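Local structure of De novo designed switch protein caging a hemagglutinin binder (sCageHA267_1S) (Synthetic construct, 7CBC) at residues Ala125-Leu129 and Ile163-Ala167; Ile171-Lys175 and Leu215-Arg219; Cys275-Lys280 and Asp308-Leu313. The protein cages a hemagglutinin-binding domain against a de novo designed six-helix bundle, probably serving as a biosensor switch in which opening the cage exposes the binder. All coordinates share one frame. Residue numbers count along the deposited sequence, not the author numbering.

In the fold
Contacts 1 and 2 lie in the long helical bundle, and contact 3 in the small C-terminal helical domain that probably carries the hemagglutinin binder. They follow one another along the chain. Contact 1 pairs helix 99-142 with helix 146-190; contact 2 pairs that same helix 146-190, a few residues further on, with helix 195-239. The segments of helix 146-190 run antiparallel to their partners in both contacts (179° and 170°), whose centres are 14 Å apart. Contact 3 joins helices 274-284 and 303-315, its centre 24 Å from contact 2 and 36 Å from contact 1, on the opposite side of the chain's centre from the latter. Ile-277 on helix 274-284 touches helix 195-239, joining domain and bundle.

Contact 1 (Ala125-Leu129 and Ile163-Ala167); sequences AAAKL and IIDEA
Two alpha-helical turns run antiparallel, with axes 9.8 Å apart and N-to-C directions at 179°; the CA atoms of Ala-125 and Ile-163 lie 6.0 Å apart and set the register. Main-chain groups bond within each helix: Leu-129 N donates to Ala-125 O at 3.0 Å, and Ala-167 N to Ile-163 O at 3.2 Å. Across the gap the sole polar link is a salt bridge at the margin, where an extended Lys-128 (m,t,t,t) brings NZ to 3.4 Å from OE2 of Glu-166, whose chi1 is p, in a weak hydrogen bond. Asp-165, out of reach of the other segment, pairs with Lys-161 in a salt bridge. The rest is apolar. Ile-163 (m,t) puts CG2 3.9 Å from both Ala-125 CB and Leu-129 CD2, while the Ala-125 and Ala-167 CB atoms meet at 3.8 Å. Leu-129 CD1 sits 4.0 Å from Ile-164 CG1, and both residues also touch helix 195-239. Alanine and branched aliphatics inside, a charged pair outside: this is antiparallel packing typical of a designed helical bundle.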
ATOM      1  N   ALA A 125       9.482   6.915  -1.247  1.00 31.81           N
ATOM      2  CA  ALA A 125       9.413   7.316  -2.651  1.00 29.18           C
ATOM      3  C   ALA A 125       8.363   8.392  -2.870  1.00 31.45           C
ATOM      4  O   ALA A 125       8.549   9.283  -3.702  1.00 25.87           O
ATOM      5  CB  ALA A 125       9.121   6.113  -3.546  1.00 32.01           C
ATOM      6  N   ALA A 126       7.247   8.335  -2.146  1.00 30.48           N
ATOM      7  CA  ALA A 126       6.246   9.390  -2.312  1.00 26.88           C
ATOM      8  C   ALA A 126       6.747  10.724  -1.770  1.00 27.56           C
ATOM      9  O   ALA A 126       6.475  11.784  -2.358  1.00 28.23           O
ATOM     10  CB  ALA A 126       4.934   8.985  -1.633  1.00 28.46           C
ATOM     11  N   ALA A 127       7.485  10.704  -0.656  1.00 26.90           N
ATOM     12  CA  ALA A 127       8.067  11.950  -0.150  1.00 25.69           C
ATOM     13  C   ALA A 127       9.114  12.504  -1.107  1.00 30.11           C
ATOM     14  O   ALA A 127       9.168  13.722  -1.340  1.00 29.33           O
ATOM     15  CB  ALA A 127       8.682  11.733   1.231  1.00 28.78           C
ATOM     16  N   LYS A 128       9.960  11.637  -1.669  1.00 23.01           N
ATOM     17  CA  LYS A 128      10.992  12.115  -2.580  1.00 25.43           C
ATOM     18  C   LYS A 128      10.383  12.753  -3.823  1.00 31.08           C
ATOM     19  O   LYS A 128      10.845  13.811  -4.265  1.00 32.15           O
ATOM     20  CB  LYS A 128      11.938  10.983  -2.972  1.00 25.17           C
ATOM     21  CG  LYS A 128      12.827  10.501  -1.832  1.00 29.46           C
ATOM     22  CD  LYS A 128      13.753   9.404  -2.311  1.00 34.32           C
ATOM     23  CE  LYS A 128      14.548   8.797  -1.177  1.00 38.52           C
ATOM     24  NZ  LYS A 128      15.536   7.815  -1.720  1.00 42.83           N
ATOM     25  N   LEU A 129       9.343  12.139  -4.395  1.00 26.34           N
ATOM     26  CA  LEU A 129       8.684  12.757  -5.537  1.00 24.42           C
ATOM     27  C   LEU A 129       8.074  14.096  -5.159  1.00 31.65           C
ATOM     28  O   LEU A 129       8.128  15.047  -5.945  1.00 26.22           O
ATOM     29  CB  LEU A 129       7.619  11.836  -6.121  1.00 27.64           C
ATOM     30  CG  LEU A 129       8.122  10.524  -6.717  1.00 29.49           C
ATOM     31  CD1 LEU A 129       6.948   9.635  -7.107  1.00 29.45           C
ATOM     32  CD2 LEU A 129       9.009  10.798  -7.918  1.00 31.15           C
ATOM     33  N   ILE A 163      13.560   7.344  -8.832  1.00 35.63           N
ATOM     34  CA  ILE A 163      12.871   7.165  -7.550  1.00 37.16           C
ATOM     35  C   ILE A 163      11.835   6.044  -7.645  1.00 34.96           C
ATOM     36  O   ILE A 163      11.752   5.171  -6.773  1.00 35.22           O
ATOM     37  CB  ILE A 163      12.222   8.489  -7.102  1.00 34.66           C
ATOM     38  CG1 ILE A 163      13.282   9.513  -6.695  1.00 33.91           C
ATOM     39  CG2 ILE A 163      11.236   8.242  -5.958  1.00 30.13           C
ATOM     40  CD1 ILE A 163      12.752  10.960  -6.651  1.00 33.16           C
ATOM     41  N   ILE A 164      11.017   6.061  -8.698  1.00 29.60           N
ATOM     42  CA  ILE A 164       9.990   5.040  -8.847  1.00 32.76           C
ATOM     43  C   ILE A 164      10.616   3.675  -9.108  1.00 37.82           C
ATOM     44  O   ILE A 164      10.111   2.646  -8.630  1.00 36.92           O
ATOM     45  CB  ILE A 164       9.001   5.440  -9.951  1.00 33.66           C
ATOM     46  CG1 ILE A 164       8.071   6.536  -9.435  1.00 29.62           C
ATOM     47  CG2 ILE A 164       8.168   4.236 -10.396  1.00 33.67           C
ATOM     48  CD1 ILE A 164       7.187   7.074 -10.494  1.00 35.79           C
ATOM     49  N   ASP A 165      11.725   3.637  -9.855  1.00 35.89           N
ATOM     50  CA  ASP A 165      12.379   2.361 -10.132  1.00 39.30           C
ATOM     51  C   ASP A 165      12.938   1.725  -8.870  1.00 40.33           C
ATOM     52  O   ASP A 165      12.942   0.493  -8.759  1.00 43.01           O
ATOM     53  CB  ASP A 165      13.501   2.513 -11.172  1.00 38.69           C
ATOM     54  CG  ASP A 165      12.979   2.664 -12.607  1.00 44.05           C
ATOM     55  OD1 ASP A 165      11.752   2.541 -12.815  1.00 48.26           O
ATOM     56  OD2 ASP A 165      13.805   2.862 -13.536  1.00 47.44           O
ATOM     57  N   GLU A 166      13.418   2.522  -7.906  1.00 37.36           N
ATOM     58  CA  GLU A 166      13.912   1.895  -6.680  1.00 38.53           C
ATOM     59  C   GLU A 166      12.767   1.457  -5.764  1.00 40.88           C
ATOM     60  O   GLU A 166      12.921   0.498  -4.991  1.00 38.15           O
ATOM     61  CB  GLU A 166      14.891   2.824  -5.952  1.00 42.65           C
ATOM     62  CG  GLU A 166      14.281   3.911  -5.101  1.00 42.40           C
ATOM     63  CD  GLU A 166      15.340   4.741  -4.367  1.00 50.15           C
ATOM     64  OE1 GLU A 166      16.131   4.152  -3.595  1.00 53.11           O
ATOM     65  OE2 GLU A 166      15.392   5.983  -4.570  1.00 50.61           O
ATOM     66  N   ALA A 167      11.613   2.120  -5.858  1.00 35.09           N
ATOM     67  CA  ALA A 167      10.421   1.639  -5.172  1.00 37.64           C
ATOM     68  C   ALA A 167       9.942   0.321  -5.764  1.00 40.20           C
ATOM     69  O   ALA A 167       9.499  -0.572  -5.035  1.00 34.58           O
ATOM     70  CB  ALA A 167       9.315   2.694  -5.241  1.00 33.88           C
TER

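Contact 2 (Ile171-Lys175 and Leu215-Arg219); sequences IRAAK and LELLR
This is a buried, chiefly apolar helix-helix contact near the middle of the long bundle, joining helices 146-190 and 195-239. The two alpha-helical segments are antiparallel, axes 10.5 Å apart at 170°, with CA pairs Ile-171/Leu-218 at 7.2 Å and Lys-175/Leu-215 at 7.0 Å. Ile-171 (m,m) brings CD1 to 3.8 Å from Leu-218 CB and CG2 to 4.0 Å from Arg-219 CG. Leu-215 (m,t) reaches across, its CD2 4.1 Å from Ala-174 CB and its CD1 3.7 Å from Lys-175 CA. Ile-171, Ala-174 and Leu-218 also meet Ala-118 of helix 99-142, so three helices share this layer of the helical-bundle core. Polar chains flank it without any hydrogen bond between the segments. Lys-175 CD lies by the guanidinium edge, 3.3 Å from Arg-219 NH2, and Lys-175 NZ is 3.8 Å from that NH2. Acidic neighbours offset these like charges: Lys-175 pairs with Glu-179, while Arg-219 NH1 makes a weak salt-bridge hydrogen bond to Glu-216 OE1 at 3.2 Å.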
ATOM      1  N   ILE A 171       9.654  -3.480  -3.759  1.00 36.55           N
ATOM      2  CA  ILE A 171       8.495  -4.365  -3.747  1.00 34.89           C
ATOM      3  C   ILE A 171       8.862  -5.717  -4.334  1.00 37.63           C
ATOM      4  O   ILE A 171       8.510  -6.767  -3.779  1.00 34.20           O
ATOM      5  CB  ILE A 171       7.310  -3.711  -4.477  1.00 37.87           C
ATOM      6  CG1 ILE A 171       6.893  -2.465  -3.703  1.00 39.80           C
ATOM      7  CG2 ILE A 171       6.127  -4.692  -4.561  1.00 39.47           C
ATOM      8  CD1 ILE A 171       6.742  -2.756  -2.183  1.00 37.45           C
ATOM      9  N   ARG A 172       9.617  -5.717  -5.435  1.00 36.06           N
ATOM     10  CA  ARG A 172      10.119  -6.973  -5.972  1.00 37.78           C
ATOM     11  C   ARG A 172      11.016  -7.694  -4.967  1.00 38.22           C
ATOM     12  O   ARG A 172      11.069  -8.928  -4.963  1.00 40.70           O
ATOM     13  CB  ARG A 172      10.844  -6.716  -7.290  1.00 40.85           C
ATOM     14  CG  ARG A 172      11.890  -7.743  -7.684  1.00 44.19           C
ATOM     15  CD  ARG A 172      13.144  -7.033  -8.192  1.00 50.11           C
ATOM     16  NE  ARG A 172      12.870  -6.267  -9.408  1.00 52.00           N
ATOM     17  CZ  ARG A 172      13.787  -5.602 -10.101  1.00 50.53           C
ATOM     18  NH1 ARG A 172      15.055  -5.596  -9.703  1.00 50.79           N
ATOM     19  NH2 ARG A 172      13.427  -4.940 -11.188  1.00 47.97           N
ATOM     20  N   ALA A 173      11.706  -6.961  -4.090  1.00 34.93           N
ATOM     21  CA  ALA A 173      12.469  -7.651  -3.057  1.00 38.77           C
ATOM     22  C   ALA A 173      11.557  -8.209  -1.976  1.00 39.07           C
ATOM     23  O   ALA A 173      11.811  -9.303  -1.445  1.00 33.98           O
ATOM     24  CB  ALA A 173      13.501  -6.722  -2.433  1.00 39.85           C
ATOM     25  N   ALA A 174      10.507  -7.460  -1.623  1.00 33.62           N
ATOM     26  CA  ALA A 174       9.530  -7.971  -0.670  1.00 33.85           C
ATOM     27  C   ALA A 174       8.858  -9.228  -1.206  1.00 34.75           C
ATOM     28  O   ALA A 174       8.599 -10.180  -0.455  1.00 32.11           O
ATOM     29  CB  ALA A 174       8.494  -6.892  -0.354  1.00 34.71           C
ATOM     30  N   LYS A 175       8.585  -9.258  -2.509  1.00 28.59           N
ATOM     31  CA  LYS A 175       7.982 -10.440  -3.105  1.00 33.49           C
ATOM     32  C   LYS A 175       8.924 -11.634  -3.014  1.00 37.08           C
ATOM     33  O   LYS A 175       8.552 -12.706  -2.520  1.00 34.14           O
ATOM     34  CB  LYS A 175       7.602 -10.160  -4.557  1.00 31.08           C
ATOM     35  CG  LYS A 175       7.057 -11.397  -5.270  1.00 41.32           C
ATOM     36  CD  LYS A 175       6.533 -11.078  -6.667  1.00 45.73           C
ATOM     37  CE  LYS A 175       5.944 -12.323  -7.306  1.00 51.88           C
ATOM     38  NZ  LYS A 175       4.913 -12.947  -6.428  1.00 50.64           N
ATOM     39  N   LEU A 215       0.836  -8.060  -0.825  1.00 27.44           N
ATOM     40  CA  LEU A 215       1.811  -7.531  -1.770  1.00 27.44           C
ATOM     41  C   LEU A 215       1.129  -6.770  -2.900  1.00 29.56           C
ATOM     42  O   LEU A 215       1.661  -5.761  -3.374  1.00 28.55           O
ATOM     43  CB  LEU A 215       2.684  -8.666  -2.322  1.00 24.39           C
ATOM     44  CG  LEU A 215       3.684  -9.267  -1.326  1.00 31.88           C
ATOM     45  CD1 LEU A 215       4.461 -10.453  -1.940  1.00 30.53           C
ATOM     46  CD2 LEU A 215       4.646  -8.201  -0.755  1.00 29.21           C
ATOM     47  N   GLU A 216      -0.060  -7.211  -3.322  1.00 29.46           N
ATOM     48  CA  GLU A 216      -0.772  -6.481  -4.368  1.00 28.49           C
ATOM     49  C   GLU A 216      -1.225  -5.103  -3.880  1.00 32.10           C
ATOM     50  O   GLU A 216      -1.262  -4.148  -4.667  1.00 27.26           O
ATOM     51  CB  GLU A 216      -1.954  -7.311  -4.864  1.00 27.66           C
ATOM     52  CG  GLU A 216      -2.729  -6.705  -6.024  1.00 33.93           C
ATOM     53  CD  GLU A 216      -1.949  -6.697  -7.326  1.00 37.36           C
ATOM     54  OE1 GLU A 216      -0.924  -7.405  -7.408  1.00 33.28           O
ATOM     55  OE2 GLU A 216      -2.362  -5.965  -8.263  1.00 40.53           O
ATOM     56  N   LEU A 217      -1.554  -4.976  -2.590  1.00 25.13           N
ATOM     57  CA  LEU A 217      -1.772  -3.656  -2.003  1.00 29.42           C
ATOM     58  C   LEU A 217      -0.645  -2.697  -2.372  1.00 27.33           C
ATOM     59  O   LEU A 217      -0.890  -1.589  -2.846  1.00 29.00           O
ATOM     60  CB  LEU A 217      -1.891  -3.774  -0.481  1.00 30.23           C
ATOM     61  CG  LEU A 217      -3.147  -4.455   0.069  1.00 27.79           C
ATOM     62  CD1 LEU A 217      -3.106  -4.442   1.565  1.00 23.70           C
ATOM     63  CD2 LEU A 217      -4.380  -3.698  -0.423  1.00 34.79           C
ATOM     64  N   LEU A 218       0.605  -3.131  -2.190  1.00 27.57           N
ATOM     65  CA  LEU A 218       1.739  -2.251  -2.428  1.00 29.23           C
ATOM     66  C   LEU A 218       1.936  -1.994  -3.912  1.00 29.89           C
ATOM     67  O   LEU A 218       2.318  -0.887  -4.306  1.00 25.84           O
ATOM     68  CB  LEU A 218       3.005  -2.848  -1.828  1.00 30.77           C
ATOM     69  CG  LEU A 218       2.935  -3.024  -0.315  1.00 34.10           C
ATOM     70  CD1 LEU A 218       3.996  -3.996   0.160  1.00 36.46           C
ATOM     71  CD2 LEU A 218       3.074  -1.693   0.395  1.00 30.61           C
ATOM     72  N   ARG A 219       1.710  -3.009  -4.746  1.00 27.73           N
ATOM     73  CA  ARG A 219       1.793  -2.800  -6.184  1.00 29.23           C
ATOM     74  C   ARG A 219       0.750  -1.799  -6.650  1.00 29.61           C
ATOM     75  O   ARG A 219       1.063  -0.895  -7.433  1.00 28.89           O
ATOM     76  CB  ARG A 219       1.631  -4.122  -6.931  1.00 33.80           C
ATOM     77  CG  ARG A 219       2.847  -5.046  -6.844  1.00 35.52           C
ATOM     78  CD  ARG A 219       2.768  -6.125  -7.920  1.00 42.63           C
ATOM     79  NE  ARG A 219       3.522  -7.317  -7.561  1.00 47.58           N
ATOM     80  CZ  ARG A 219       3.076  -8.241  -6.718  1.00 41.82           C
ATOM     81  NH1 ARG A 219       1.890  -8.099  -6.144  1.00 40.35           N
ATOM     82  NH2 ARG A 219       3.824  -9.292  -6.435  1.00 43.64           N
TER

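Contact 3 (Cys275-Lys280 and Asp308-Leu313); sequences CRIAAK and DAVEYL
Cys-275 opens the first of two alpha-helical segments that cross at -53°, axes 8.7 Å apart, within the compact helical domain formed by helices 274-284, 289-298 and 303-315. Its SG is bonded to Cys-301, a disulfide that ties this helix to the chain just ahead of helix 303-315, and its carbonyl O sits 3.4 Å from Ala-309 CB. Arg-276 follows at the tightest backbone approach, its CA 4.6 Å from that of Ala-309. Its side chain (m,t,t) reaches over the second helix: NE donates to Asp-308 OD2 at 3.0 Å in a salt bridge, supplemented by weak hydrogen bonds from NH2 to both carboxylate oxygens. The guanidinium also lies flat on the ring of Tyr-312 (chi1 t), centres 4.3 Å apart and planes at 11°, a cation-pi stack extended by a CH-pi contact from CD, 3.8 Å from the ring centroid. Ile-277 points away and touches Gln-209 and Leu-213 of helix 195-239, linking the domain to the bundle; Ala-278 packs on Leu-296. Ala-279 returns to the interface: its CB lies 3.7 Å from Ala-309 CB and 4.1 Å from Leu-313 CD1, and the two small alanines suit the close approach. The end of the Lys-280 side chain leads away, but its CA stays 3.8 Å from Leu-313 CD2.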
ATOM      1  N   CYS A 275     -12.521 -10.051   2.245  1.00 36.57           N
ATOM      2  CA  CYS A 275     -13.477 -10.731   3.110  1.00 37.54           C
ATOM      3  C   CYS A 275     -14.001 -12.008   2.463  1.00 35.76           C
ATOM      4  O   CYS A 275     -14.244 -13.000   3.161  1.00 34.90           O
ATOM      5  CB  CYS A 275     -14.615  -9.773   3.479  1.00 41.48           C
ATOM      6  SG  CYS A 275     -14.079  -8.370   4.544  1.00 53.06           S
ATOM      7  N   ARG A 276     -14.151 -12.020   1.138  1.00 37.42           N
ATOM      8  CA  ARG A 276     -14.536 -13.255   0.458  1.00 37.05           C
ATOM      9  C   ARG A 276     -13.380 -14.243   0.403  1.00 36.32           C
ATOM     10  O   ARG A 276     -13.576 -15.447   0.616  1.00 30.49           O
ATOM     11  CB  ARG A 276     -15.036 -12.954  -0.956  1.00 40.83           C
ATOM     12  CG  ARG A 276     -16.387 -12.257  -1.006  1.00 43.36           C
ATOM     13  CD  ARG A 276     -16.785 -12.036  -2.448  1.00 51.24           C
ATOM     14  NE  ARG A 276     -18.048 -11.317  -2.586  1.00 53.50           N
ATOM     15  CZ  ARG A 276     -18.617 -11.050  -3.758  1.00 51.81           C
ATOM     16  NH1 ARG A 276     -18.032 -11.457  -4.883  1.00 47.00           N
ATOM     17  NH2 ARG A 276     -19.763 -10.380  -3.805  1.00 47.30           N
ATOM     18  N   ILE A 277     -12.171 -13.757   0.101  1.00 35.60           N
ATOM     19  CA  ILE A 277     -11.016 -14.647   0.007  1.00 33.13           C
ATOM     20  C   ILE A 277     -10.794 -15.366   1.331  1.00 33.03           C
ATOM     21  O   ILE A 277     -10.613 -16.590   1.367  1.00 28.27           O
ATOM     22  CB  ILE A 277      -9.764 -13.870  -0.432  1.00 33.63           C
ATOM     23  CG1 ILE A 277      -9.846 -13.556  -1.918  1.00 35.59           C
ATOM     24  CG2 ILE A 277      -8.505 -14.689  -0.168  1.00 32.51           C
ATOM     25  CD1 ILE A 277      -9.241 -12.258  -2.274  1.00 36.15           C
ATOM     26  N   ALA A 278     -10.816 -14.617   2.440  1.00 30.27           N
ATOM     27  CA  ALA A 278     -10.719 -15.249   3.752  1.00 33.67           C
ATOM     28  C   ALA A 278     -11.876 -16.207   3.981  1.00 32.77           C
ATOM     29  O   ALA A 278     -11.686 -17.307   4.514  1.00 34.90           O
ATOM     30  CB  ALA A 278     -10.682 -14.189   4.854  1.00 27.66           C
ATOM     31  N   ALA A 279     -13.087 -15.797   3.600  1.00 33.52           N
ATOM     32  CA  ALA A 279     -14.239 -16.680   3.722  1.00 32.47           C
ATOM     33  C   ALA A 279     -14.004 -17.988   2.982  1.00 34.36           C
ATOM     34  O   ALA A 279     -14.330 -19.062   3.497  1.00 34.24           O
ATOM     35  CB  ALA A 279     -15.494 -15.983   3.204  1.00 33.34           C
ATOM     36  N   LYS A 280     -13.423 -17.923   1.782  1.00 33.55           N
ATOM     37  CA  LYS A 280     -13.154 -19.152   1.037  1.00 33.34           C
ATOM     38  C   LYS A 280     -12.108 -20.001   1.743  1.00 36.05           C
ATOM     39  O   LYS A 280     -12.282 -21.219   1.898  1.00 35.90           O
ATOM     40  CB  LYS A 280     -12.704 -18.836  -0.387  1.00 33.08           C
ATOM     41  CG  LYS A 280     -12.592 -20.073  -1.259  1.00 37.61           C
ATOM     42  CD  LYS A 280     -12.145 -19.749  -2.685  1.00 49.58           C
ATOM     43  CE  LYS A 280     -11.948 -21.039  -3.493  1.00 52.76           C
ATOM     44  NZ  LYS A 280     -11.558 -20.805  -4.910  1.00 48.70           N
ATOM     45  N   ASP A 308     -22.061 -10.746   3.295  1.00 49.65           N
ATOM     46  CA  ASP A 308     -21.892 -10.907   1.854  1.00 47.98           C
ATOM     47  C   ASP A 308     -20.942 -12.048   1.519  1.00 41.75           C
ATOM     48  O   ASP A 308     -21.127 -12.739   0.516  1.00 40.94           O
ATOM     49  CB  ASP A 308     -21.369  -9.623   1.221  1.00 47.04           C
ATOM     50  CG  ASP A 308     -20.928  -9.839  -0.215  1.00 48.26           C
ATOM     51  OD1 ASP A 308     -21.806  -9.884  -1.100  1.00 51.76           O
ATOM     52  OD2 ASP A 308     -19.713 -10.026  -0.452  1.00 50.88           O
ATOM     53  N   ALA A 309     -19.893 -12.232   2.326  1.00 44.07           N
ATOM     54  CA  ALA A 309     -18.902 -13.259   2.018  1.00 43.08           C
ATOM     55  C   ALA A 309     -19.459 -14.663   2.251  1.00 39.48           C
ATOM     56  O   ALA A 309     -19.183 -15.579   1.467  1.00 37.61           O
ATOM     57  CB  ALA A 309     -17.634 -13.033   2.842  1.00 36.04           C
ATOM     58  N   VAL A 310     -20.255 -14.851   3.309  1.00 41.86           N
ATOM     59  CA  VAL A 310     -20.842 -16.168   3.558  1.00 45.09           C
ATOM     60  C   VAL A 310     -21.983 -16.441   2.582  1.00 46.49           C
ATOM     61  O   VAL A 310     -22.079 -17.538   2.018  1.00 45.63           O
ATOM     62  CB  VAL A 310     -21.292 -16.301   5.027  1.00 44.10           C
ATOM     63  CG1 VAL A 310     -20.087 -16.296   5.936  1.00 43.55           C
ATOM     64  CG2 VAL A 310     -22.242 -15.186   5.420  1.00 48.63           C
ATOM     65  N   GLU A 311     -22.856 -15.450   2.355  1.00 47.06           N
ATOM     66  CA  GLU A 311     -23.848 -15.565   1.290  1.00 46.55           C
ATOM     67  C   GLU A 311     -23.182 -15.849  -0.051  1.00 49.60           C
ATOM     68  O   GLU A 311     -23.740 -16.583  -0.876  1.00 49.57           O
ATOM     69  CB  GLU A 311     -24.698 -14.291   1.211  1.00 46.72           C
ATOM     70  CG  GLU A 311     -25.811 -14.222   2.259  1.00 48.91           C
ATOM     71  CD  GLU A 311     -26.638 -12.943   2.184  1.00 58.05           C
ATOM     72  OE1 GLU A 311     -27.400 -12.658   3.139  1.00 56.81           O
ATOM     73  OE2 GLU A 311     -26.531 -12.214   1.169  1.00 58.19           O
ATOM     74  N   TYR A 312     -21.983 -15.295  -0.277  1.00 50.03           N
ATOM     75  CA  TYR A 312     -21.253 -15.546  -1.519  1.00 47.26           C
ATOM     76  C   TYR A 312     -20.798 -16.998  -1.620  1.00 44.69           C
ATOM     77  O   TYR A 312     -20.831 -17.583  -2.709  1.00 46.92           O
ATOM     78  CB  TYR A 312     -20.055 -14.598  -1.632  1.00 44.62           C
ATOM     79  CG  TYR A 312     -19.084 -14.961  -2.732  1.00 45.54           C
ATOM     80  CD1 TYR A 312     -19.334 -14.605  -4.043  1.00 48.66           C
ATOM     81  CD2 TYR A 312     -17.915 -15.662  -2.457  1.00 47.84           C
ATOM     82  CE1 TYR A 312     -18.445 -14.931  -5.059  1.00 51.31           C
ATOM     83  CE2 TYR A 312     -17.021 -15.994  -3.467  1.00 47.30           C
ATOM     84  CZ  TYR A 312     -17.294 -15.626  -4.766  1.00 49.89           C
ATOM     85  OH  TYR A 312     -16.417 -15.948  -5.778  1.00 51.69           O
ATOM     86  N   LEU A 313     -20.355 -17.596  -0.510  1.00 48.58           N
ATOM     87  CA  LEU A 313     -19.965 -19.007  -0.547  1.00 47.00           C
ATOM     88  C   LEU A 313     -21.152 -19.899  -0.890  1.00 45.13           C
ATOM     89  O   LEU A 313     -21.018 -20.857  -1.664  1.00 41.83           O
ATOM     90  CB  LEU A 313     -19.350 -19.439   0.789  1.00 46.23           C
ATOM     91  CG  LEU A 313     -17.975 -18.885   1.195  1.00 45.28           C
ATOM     92  CD1 LEU A 313     -17.587 -19.396   2.586  1.00 41.19           C
ATOM     93  CD2 LEU A 313     -16.904 -19.245   0.175  1.00 40.61           C
TER